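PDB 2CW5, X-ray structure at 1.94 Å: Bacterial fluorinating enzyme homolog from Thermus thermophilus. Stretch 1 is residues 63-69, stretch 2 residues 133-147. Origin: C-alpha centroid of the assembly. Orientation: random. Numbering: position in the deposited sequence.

Stretch 1 63-69: AVVLAVV
Stretch 2 133-147: HGRDVFAPAAAHLAL

A buried strand, V64 to V68, packs against the helix of the second stretch. The two belong to one chain and run antiparallel: their N-to-C directions differ by 174°, and the axes approach to 9.1 Å. The register is set out by three CA pairs. The CA atoms of V64 and A146 lie 6.4 Å apart, those of L66 and A142 6.6 Å, and those of V68 and G134 6.4 Å.

The strand is extended, with phi from -95° to -133° and psi from 104° to 118°. Its side chains alternate. V64, L66 and V68 point toward the helix, while V65 and A67 point away. All three valines of the strand have chi1 t; L66 is t, p.

The helix is not uniform. A wider pi-type turn spans G134 to F138. H133 O accepts from V137 N at 2.8 Å and from F138 N at 3.0 Å, and G134 O accepts from A139 N at 2.8 Å. V137 departs from ideal helix values, at phi/psi -122/-57. P140 has no amide hydrogen, so its N makes no bond to the preceding turn, and the helix kinks there. The bond from A141 N to V137 O is weak at 3.4 Å. Regular i to i-4 bonds follow, starting with A142 N to F138 O at 2.9 Å.

Contact between the stretches is apolar. No hydrogen bond crosses it, and 335 Å² is buried, both sides summed. V64 packs against A142, L145 and A146: its CG1 is 4.1 Å from A142 CB, and its CG2 is 4.0 Å from both L145 CB and A146 N. L145 is m, t. L66 reaches two helix residues one turn apart, with CD1 3.7 Å from F138 CB and CD2 4.1 Å from A142 CB. The A142 methyl therefore touches both V64 and L66.

V68 meets G134 and F138, which lie in the pi-type turn. Its CG2 meets the F138 ring obliquely, 3.8 Å from CD2; F138 has chi1 m and chi2 -59°. The same CG2 lies 4.4 Å from G134 CA. G134 has no side chain, so the backbone itself faces the valine at this point.

The charged pair lies within the helix and takes no part in the strand contact. R135 NE donates to D136 OD1 at 3.0 Å, nearly straight at 170°, forming a salt bridge. R135 NH2 donates to D136 OD2 at 3.1 Å. R135 is t, t, p with chi4 -160°; D136 has chi1 m and chi2 -43°.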

ATOM      1  N   ALA C  63      22.929   7.125  -0.771  1.00 24.73           N
ATOM      2  CA  ALA C  63      21.485   7.239  -0.938  1.00 22.08           C
ATOM      3  C   ALA C  63      20.922   8.009   0.260  1.00 22.65           C
ATOM      4  O   ALA C  63      21.512   8.006   1.344  1.00 21.48           O
ATOM      5  CB  ALA C  63      20.855   5.856  -1.006  1.00 23.51           C
ATOM      6  N   VAL C  64      19.790   8.672   0.056  1.00 20.34           N
ATOM      7  CA  VAL C  64      19.135   9.426   1.117  1.00 21.17           C
ATOM      8  C   VAL C  64      18.045   8.545   1.716  1.00 21.11           C
ATOM      9  O   VAL C  64      17.082   8.193   1.033  1.00 22.17           O
ATOM     10  CB  VAL C  64      18.477  10.716   0.569  1.00 23.26           C
ATOM     11  CG1 VAL C  64      17.655  11.397   1.664  1.00 23.49           C
ATOM     12  CG2 VAL C  64      19.541  11.655   0.033  1.00 25.16           C
ATOM     13  N   VAL C  65      18.201   8.185   2.984  1.00 18.68           N
ATOM     14  CA  VAL C  65      17.226   7.345   3.665  1.00 18.62           C
ATOM     15  C   VAL C  65      16.282   8.221   4.477  1.00 19.24           C
ATOM     16  O   VAL C  65      16.654   8.742   5.532  1.00 18.21           O
ATOM     17  CB  VAL C  65      17.910   6.342   4.625  1.00 21.15           C
ATOM     18  CG1 VAL C  65      16.860   5.424   5.258  1.00 22.87           C
ATOM     19  CG2 VAL C  65      18.951   5.528   3.873  1.00 21.07           C
ATOM     20  N   LEU C  66      15.074   8.398   3.950  1.00 18.28           N
ATOM     21  CA  LEU C  66      14.037   9.191   4.588  1.00 18.92           C
ATOM     22  C   LEU C  66      13.157   8.230   5.378  1.00 19.72           C
ATOM     23  O   LEU C  66      12.523   7.342   4.808  1.00 18.10           O
ATOM     24  CB  LEU C  66      13.209   9.915   3.519  1.00 18.55           C
ATOM     25  CG  LEU C  66      11.949  10.666   3.959  1.00 21.79           C
ATOM     26  CD1 LEU C  66      12.317  11.732   4.975  1.00 20.95           C
ATOM     27  CD2 LEU C  66      11.282  11.297   2.744  1.00 22.06           C
ATOM     28  N   ALA C  67      13.132   8.394   6.695  1.00 17.88           N
ATOM     29  CA  ALA C  67      12.332   7.511   7.533  1.00 20.29           C
ATOM     30  C   ALA C  67      11.532   8.328   8.528  1.00 21.81           C
ATOM     31  O   ALA C  67      12.100   9.033   9.361  1.00 22.78           O
ATOM     32  CB  ALA C  67      13.235   6.520   8.263  1.00 19.32           C
ATOM     33  N   VAL C  68      10.208   8.235   8.439  1.00 22.91           N
ATOM     34  CA  VAL C  68       9.340   8.996   9.331  1.00 23.29           C
ATOM     35  C   VAL C  68       8.444   8.102  10.178  1.00 24.02           C
ATOM     36  O   VAL C  68       7.469   7.533   9.678  1.00 21.65           O
ATOM     37  CB  VAL C  68       8.454   9.974   8.535  1.00 23.52           C
ATOM     38  CG1 VAL C  68       7.608  10.812   9.498  1.00 25.78           C
ATOM     39  CG2 VAL C  68       9.322  10.875   7.665  1.00 23.80           C
ATOM     40  N   VAL C  69       8.795   7.983  11.457  1.00 23.79           N
ATOM     41  CA  VAL C  69       8.047   7.182  12.429  1.00 27.94           C
ATOM     42  C   VAL C  69       8.210   7.852  13.795  1.00 31.64           C
ATOM     43  O   VAL C  69       9.331   8.075  14.242  1.00 29.19           O
ATOM     44  CB  VAL C  69       8.602   5.736  12.550  1.00 25.81           C
ATOM     45  CG1 VAL C  69       7.783   4.949  13.571  1.00 26.01           C
ATOM     46  CG2 VAL C  69       8.575   5.035  11.192  1.00 24.45           C
ATOM     47  N   HIS C 133       4.924  16.765   9.813  1.00 27.77           N
ATOM     48  CA  HIS C 133       6.356  16.980   9.619  1.00 28.10           C
ATOM     49  C   HIS C 133       6.941  16.298   8.385  1.00 25.79           C
ATOM     50  O   HIS C 133       7.858  16.828   7.763  1.00 25.40           O
ATOM     51  CB  HIS C 133       7.135  16.537  10.864  1.00 31.71           C
ATOM     52  CG  HIS C 133       6.853  17.369  12.076  1.00 35.90           C
ATOM     53  ND1 HIS C 133       6.103  16.911  13.139  1.00 39.11           N
ATOM     54  CD2 HIS C 133       7.206  18.639  12.386  1.00 37.93           C
ATOM     55  CE1 HIS C 133       6.007  17.862  14.051  1.00 39.53           C
ATOM     56  NE2 HIS C 133       6.667  18.922  13.618  1.00 40.27           N
ATOM     57  N   GLY C 134       6.419  15.127   8.031  1.00 25.27           N
ATOM     58  CA  GLY C 134       6.939  14.428   6.867  1.00 24.91           C
ATOM     59  C   GLY C 134       6.847  15.290   5.623  1.00 23.24           C
ATOM     60  O   GLY C 134       7.768  15.348   4.800  1.00 21.58           O
ATOM     61  N   ARG C 135       5.720  15.980   5.507  1.00 22.76           N
ATOM     62  CA  ARG C 135       5.444  16.856   4.377  1.00 22.59           C
ATOM     63  C   ARG C 135       6.164  18.200   4.444  1.00 22.25           C
ATOM     64  O   ARG C 135       6.808  18.622   3.481  1.00 22.51           O
ATOM     65  CB  ARG C 135       3.936  17.127   4.302  1.00 21.34           C
ATOM     66  CG  ARG C 135       3.509  18.033   3.154  1.00 20.14           C
ATOM     67  CD  ARG C 135       2.032  18.393   3.278  1.00 22.14           C
ATOM     68  NE  ARG C 135       1.796  19.388   4.326  1.00 23.24           N
ATOM     69  CZ  ARG C 135       0.616  19.609   4.902  1.00 23.23           C
ATOM     70  NH1 ARG C 135      -0.448  18.901   4.545  1.00 21.42           N
ATOM     71  NH2 ARG C 135       0.500  20.545   5.830  1.00 25.26           N
ATOM     72  N   ASP C 136       6.048  18.870   5.586  1.00 21.69           N
ATOM     73  CA  ASP C 136       6.620  20.199   5.740  1.00 23.20           C
ATOM     74  C   ASP C 136       8.073  20.346   6.181  1.00 23.86           C
ATOM     75  O   ASP C 136       8.654  21.409   5.984  1.00 24.54           O
ATOM     76  CB  ASP C 136       5.715  21.028   6.659  1.00 24.65           C
ATOM     77  CG  ASP C 136       4.277  21.068   6.169  1.00 25.85           C
ATOM     78  OD1 ASP C 136       4.069  21.235   4.950  1.00 28.57           O
ATOM     79  OD2 ASP C 136       3.355  20.937   6.997  1.00 28.46           O
ATOM     80  N   VAL C 137       8.658  19.298   6.759  1.00 23.35           N
ATOM     81  CA  VAL C 137      10.047  19.359   7.213  1.00 23.36           C
ATOM     82  C   VAL C 137      10.970  18.304   6.592  1.00 23.69           C
ATOM     83  O   VAL C 137      11.986  18.639   5.976  1.00 25.13           O
ATOM     84  CB  VAL C 137      10.129  19.228   8.765  1.00 25.23           C
ATOM     85  CG1 VAL C 137      11.596  19.226   9.219  1.00 25.38           C
ATOM     86  CG2 VAL C 137       9.382  20.385   9.426  1.00 25.32           C
ATOM     87  N   PHE C 138      10.621  17.030   6.743  1.00 22.65           N
ATOM     88  CA  PHE C 138      11.467  15.962   6.214  1.00 23.11           C
ATOM     89  C   PHE C 138      11.557  15.872   4.686  1.00 22.64           C
ATOM     90  O   PHE C 138      12.653  15.716   4.140  1.00 23.15           O
ATOM     91  CB  PHE C 138      11.028  14.619   6.804  1.00 22.38           C
ATOM     92  CG  PHE C 138      11.173  14.547   8.301  1.00 21.52           C
ATOM     93  CD1 PHE C 138      12.420  14.721   8.902  1.00 22.75           C
ATOM     94  CD2 PHE C 138      10.064  14.325   9.113  1.00 21.65           C
ATOM     95  CE1 PHE C 138      12.557  14.675  10.296  1.00 22.65           C
ATOM     96  CE2 PHE C 138      10.190  14.275  10.505  1.00 23.83           C
ATOM     97  CZ  PHE C 138      11.443  14.452  11.097  1.00 22.06           C
ATOM     98  N   ALA C 139      10.425  15.980   3.994  1.00 22.94           N
ATOM     99  CA  ALA C 139      10.428  15.896   2.532  1.00 20.43           C
ATOM    100  C   ALA C 139      11.308  16.960   1.878  1.00 21.72           C
ATOM    101  O   ALA C 139      12.121  16.649   1.002  1.00 20.91           O
ATOM    102  CB  ALA C 139       8.999  15.988   1.984  1.00 21.12           C
ATOM    103  N   PRO C 140      11.154  18.234   2.281  1.00 20.95           N
ATOM    104  CA  PRO C 140      11.992  19.267   1.666  1.00 22.05           C
ATOM    105  C   PRO C 140      13.479  19.052   1.957  1.00 22.61           C
ATOM    106  O   PRO C 140      14.335  19.372   1.133  1.00 21.75           O
ATOM    107  CB  PRO C 140      11.445  20.566   2.267  1.00 22.74           C
ATOM    108  CG  PRO C 140      10.863  20.129   3.585  1.00 25.51           C
ATOM    109  CD  PRO C 140      10.193  18.826   3.229  1.00 22.74           C
ATOM    110  N   ALA C 141      13.770  18.488   3.122  1.00 20.69           N
ATOM    111  CA  ALA C 141      15.145  18.217   3.523  1.00 21.63           C
ATOM    112  C   ALA C 141      15.726  17.113   2.641  1.00 21.84           C
ATOM    113  O   ALA C 141      16.854  17.213   2.143  1.00 20.58           O
ATOM    114  CB  ALA C 141      15.181  17.795   4.988  1.00 20.06           C
ATOM    115  N   ALA C 142      14.937  16.063   2.440  1.00 20.72           N
ATOM    116  CA  ALA C 142      15.356  14.937   1.615  1.00 21.34           C
ATOM    117  C   ALA C 142      15.592  15.373   0.171  1.00 21.79           C
ATOM    118  O   ALA C 142      16.561  14.954  -0.457  1.00 22.39           O
ATOM    119  CB  ALA C 142      14.308  13.842   1.668  1.00 21.91           C
ATOM    120  N   ALA C 143      14.705  16.210  -0.359  1.00 21.62           N
ATOM    121  CA  ALA C 143      14.850  16.685  -1.732  1.00 23.52           C
ATOM    122  C   ALA C 143      16.149  17.486  -1.849  1.00 24.51           C
ATOM    123  O   ALA C 143      16.924  17.318  -2.798  1.00 24.18           O
ATOM    124  CB  ALA C 143      13.655  17.553  -2.114  1.00 24.97           C
ATOM    125  N   HIS C 144      16.380  18.349  -0.864  1.00 23.73           N
ATOM    126  CA  HIS C 144      17.574  19.184  -0.816  1.00 24.74           C
ATOM    127  C   HIS C 144      18.822  18.310  -0.927  1.00 24.74           C
ATOM    128  O   HIS C 144      19.686  18.551  -1.769  1.00 25.39           O
ATOM    129  CB  HIS C 144      17.575  19.973   0.494  1.00 26.37           C
ATOM    130  CG  HIS C 144      18.736  20.903   0.649  1.00 28.65           C
ATOM    131  ND1 HIS C 144      19.996  20.472   1.001  1.00 30.08           N
ATOM    132  CD2 HIS C 144      18.816  22.250   0.544  1.00 27.82           C
ATOM    133  CE1 HIS C 144      20.802  21.513   1.113  1.00 29.63           C
ATOM    134  NE2 HIS C 144      20.110  22.605   0.840  1.00 32.11           N
ATOM    135  N   LEU C 145      18.900  17.287  -0.082  1.00 24.32           N
ATOM    136  CA  LEU C 145      20.032  16.365  -0.082  1.00 25.45           C
ATOM    137  C   LEU C 145      20.092  15.516  -1.350  1.00 25.85           C
ATOM    138  O   LEU C 145      21.177  15.246  -1.864  1.00 25.40           O
ATOM    139  CB  LEU C 145      19.964  15.455   1.147  1.00 25.27           C
ATOM    140  CG  LEU C 145      20.174  16.196   2.469  1.00 27.50           C
ATOM    141  CD1 LEU C 145      19.829  15.289   3.647  1.00 27.61           C
ATOM    142  CD2 LEU C 145      21.626  16.678   2.544  1.00 29.25           C
ATOM    143  N   ALA C 146      18.931  15.102  -1.850  1.00 25.10           N
ATOM    144  CA  ALA C 146      18.866  14.289  -3.064  1.00 28.81           C
ATOM    145  C   ALA C 146      19.431  15.062  -4.257  1.00 31.27           C
ATOM    146  O   ALA C 146      20.017  14.472  -5.168  1.00 31.56           O
ATOM    147  CB  ALA C 146      17.421  13.874  -3.345  1.00 25.62           C
ATOM    148  N   LEU C 147      19.250  16.379  -4.247  1.00 32.86           N
ATOM    149  CA  LEU C 147      19.751  17.230  -5.324  1.00 36.38           C
ATOM    150  C   LEU C 147      21.263  17.362  -5.234  1.00 36.37           C
ATOM    151  O   LEU C 147      21.925  17.675  -6.219  1.00 38.95           O
ATOM    152  CB  LEU C 147      19.118  18.622  -5.253  1.00 37.07           C
ATOM    153  CG  LEU C 147      17.658  18.762  -5.683  1.00 38.88           C
ATOM    154  CD1 LEU C 147      17.154  20.149  -5.324  1.00 38.38           C
ATOM    155  CD2 LEU C 147      17.540  18.513  -7.181  1.00 39.82           C
TER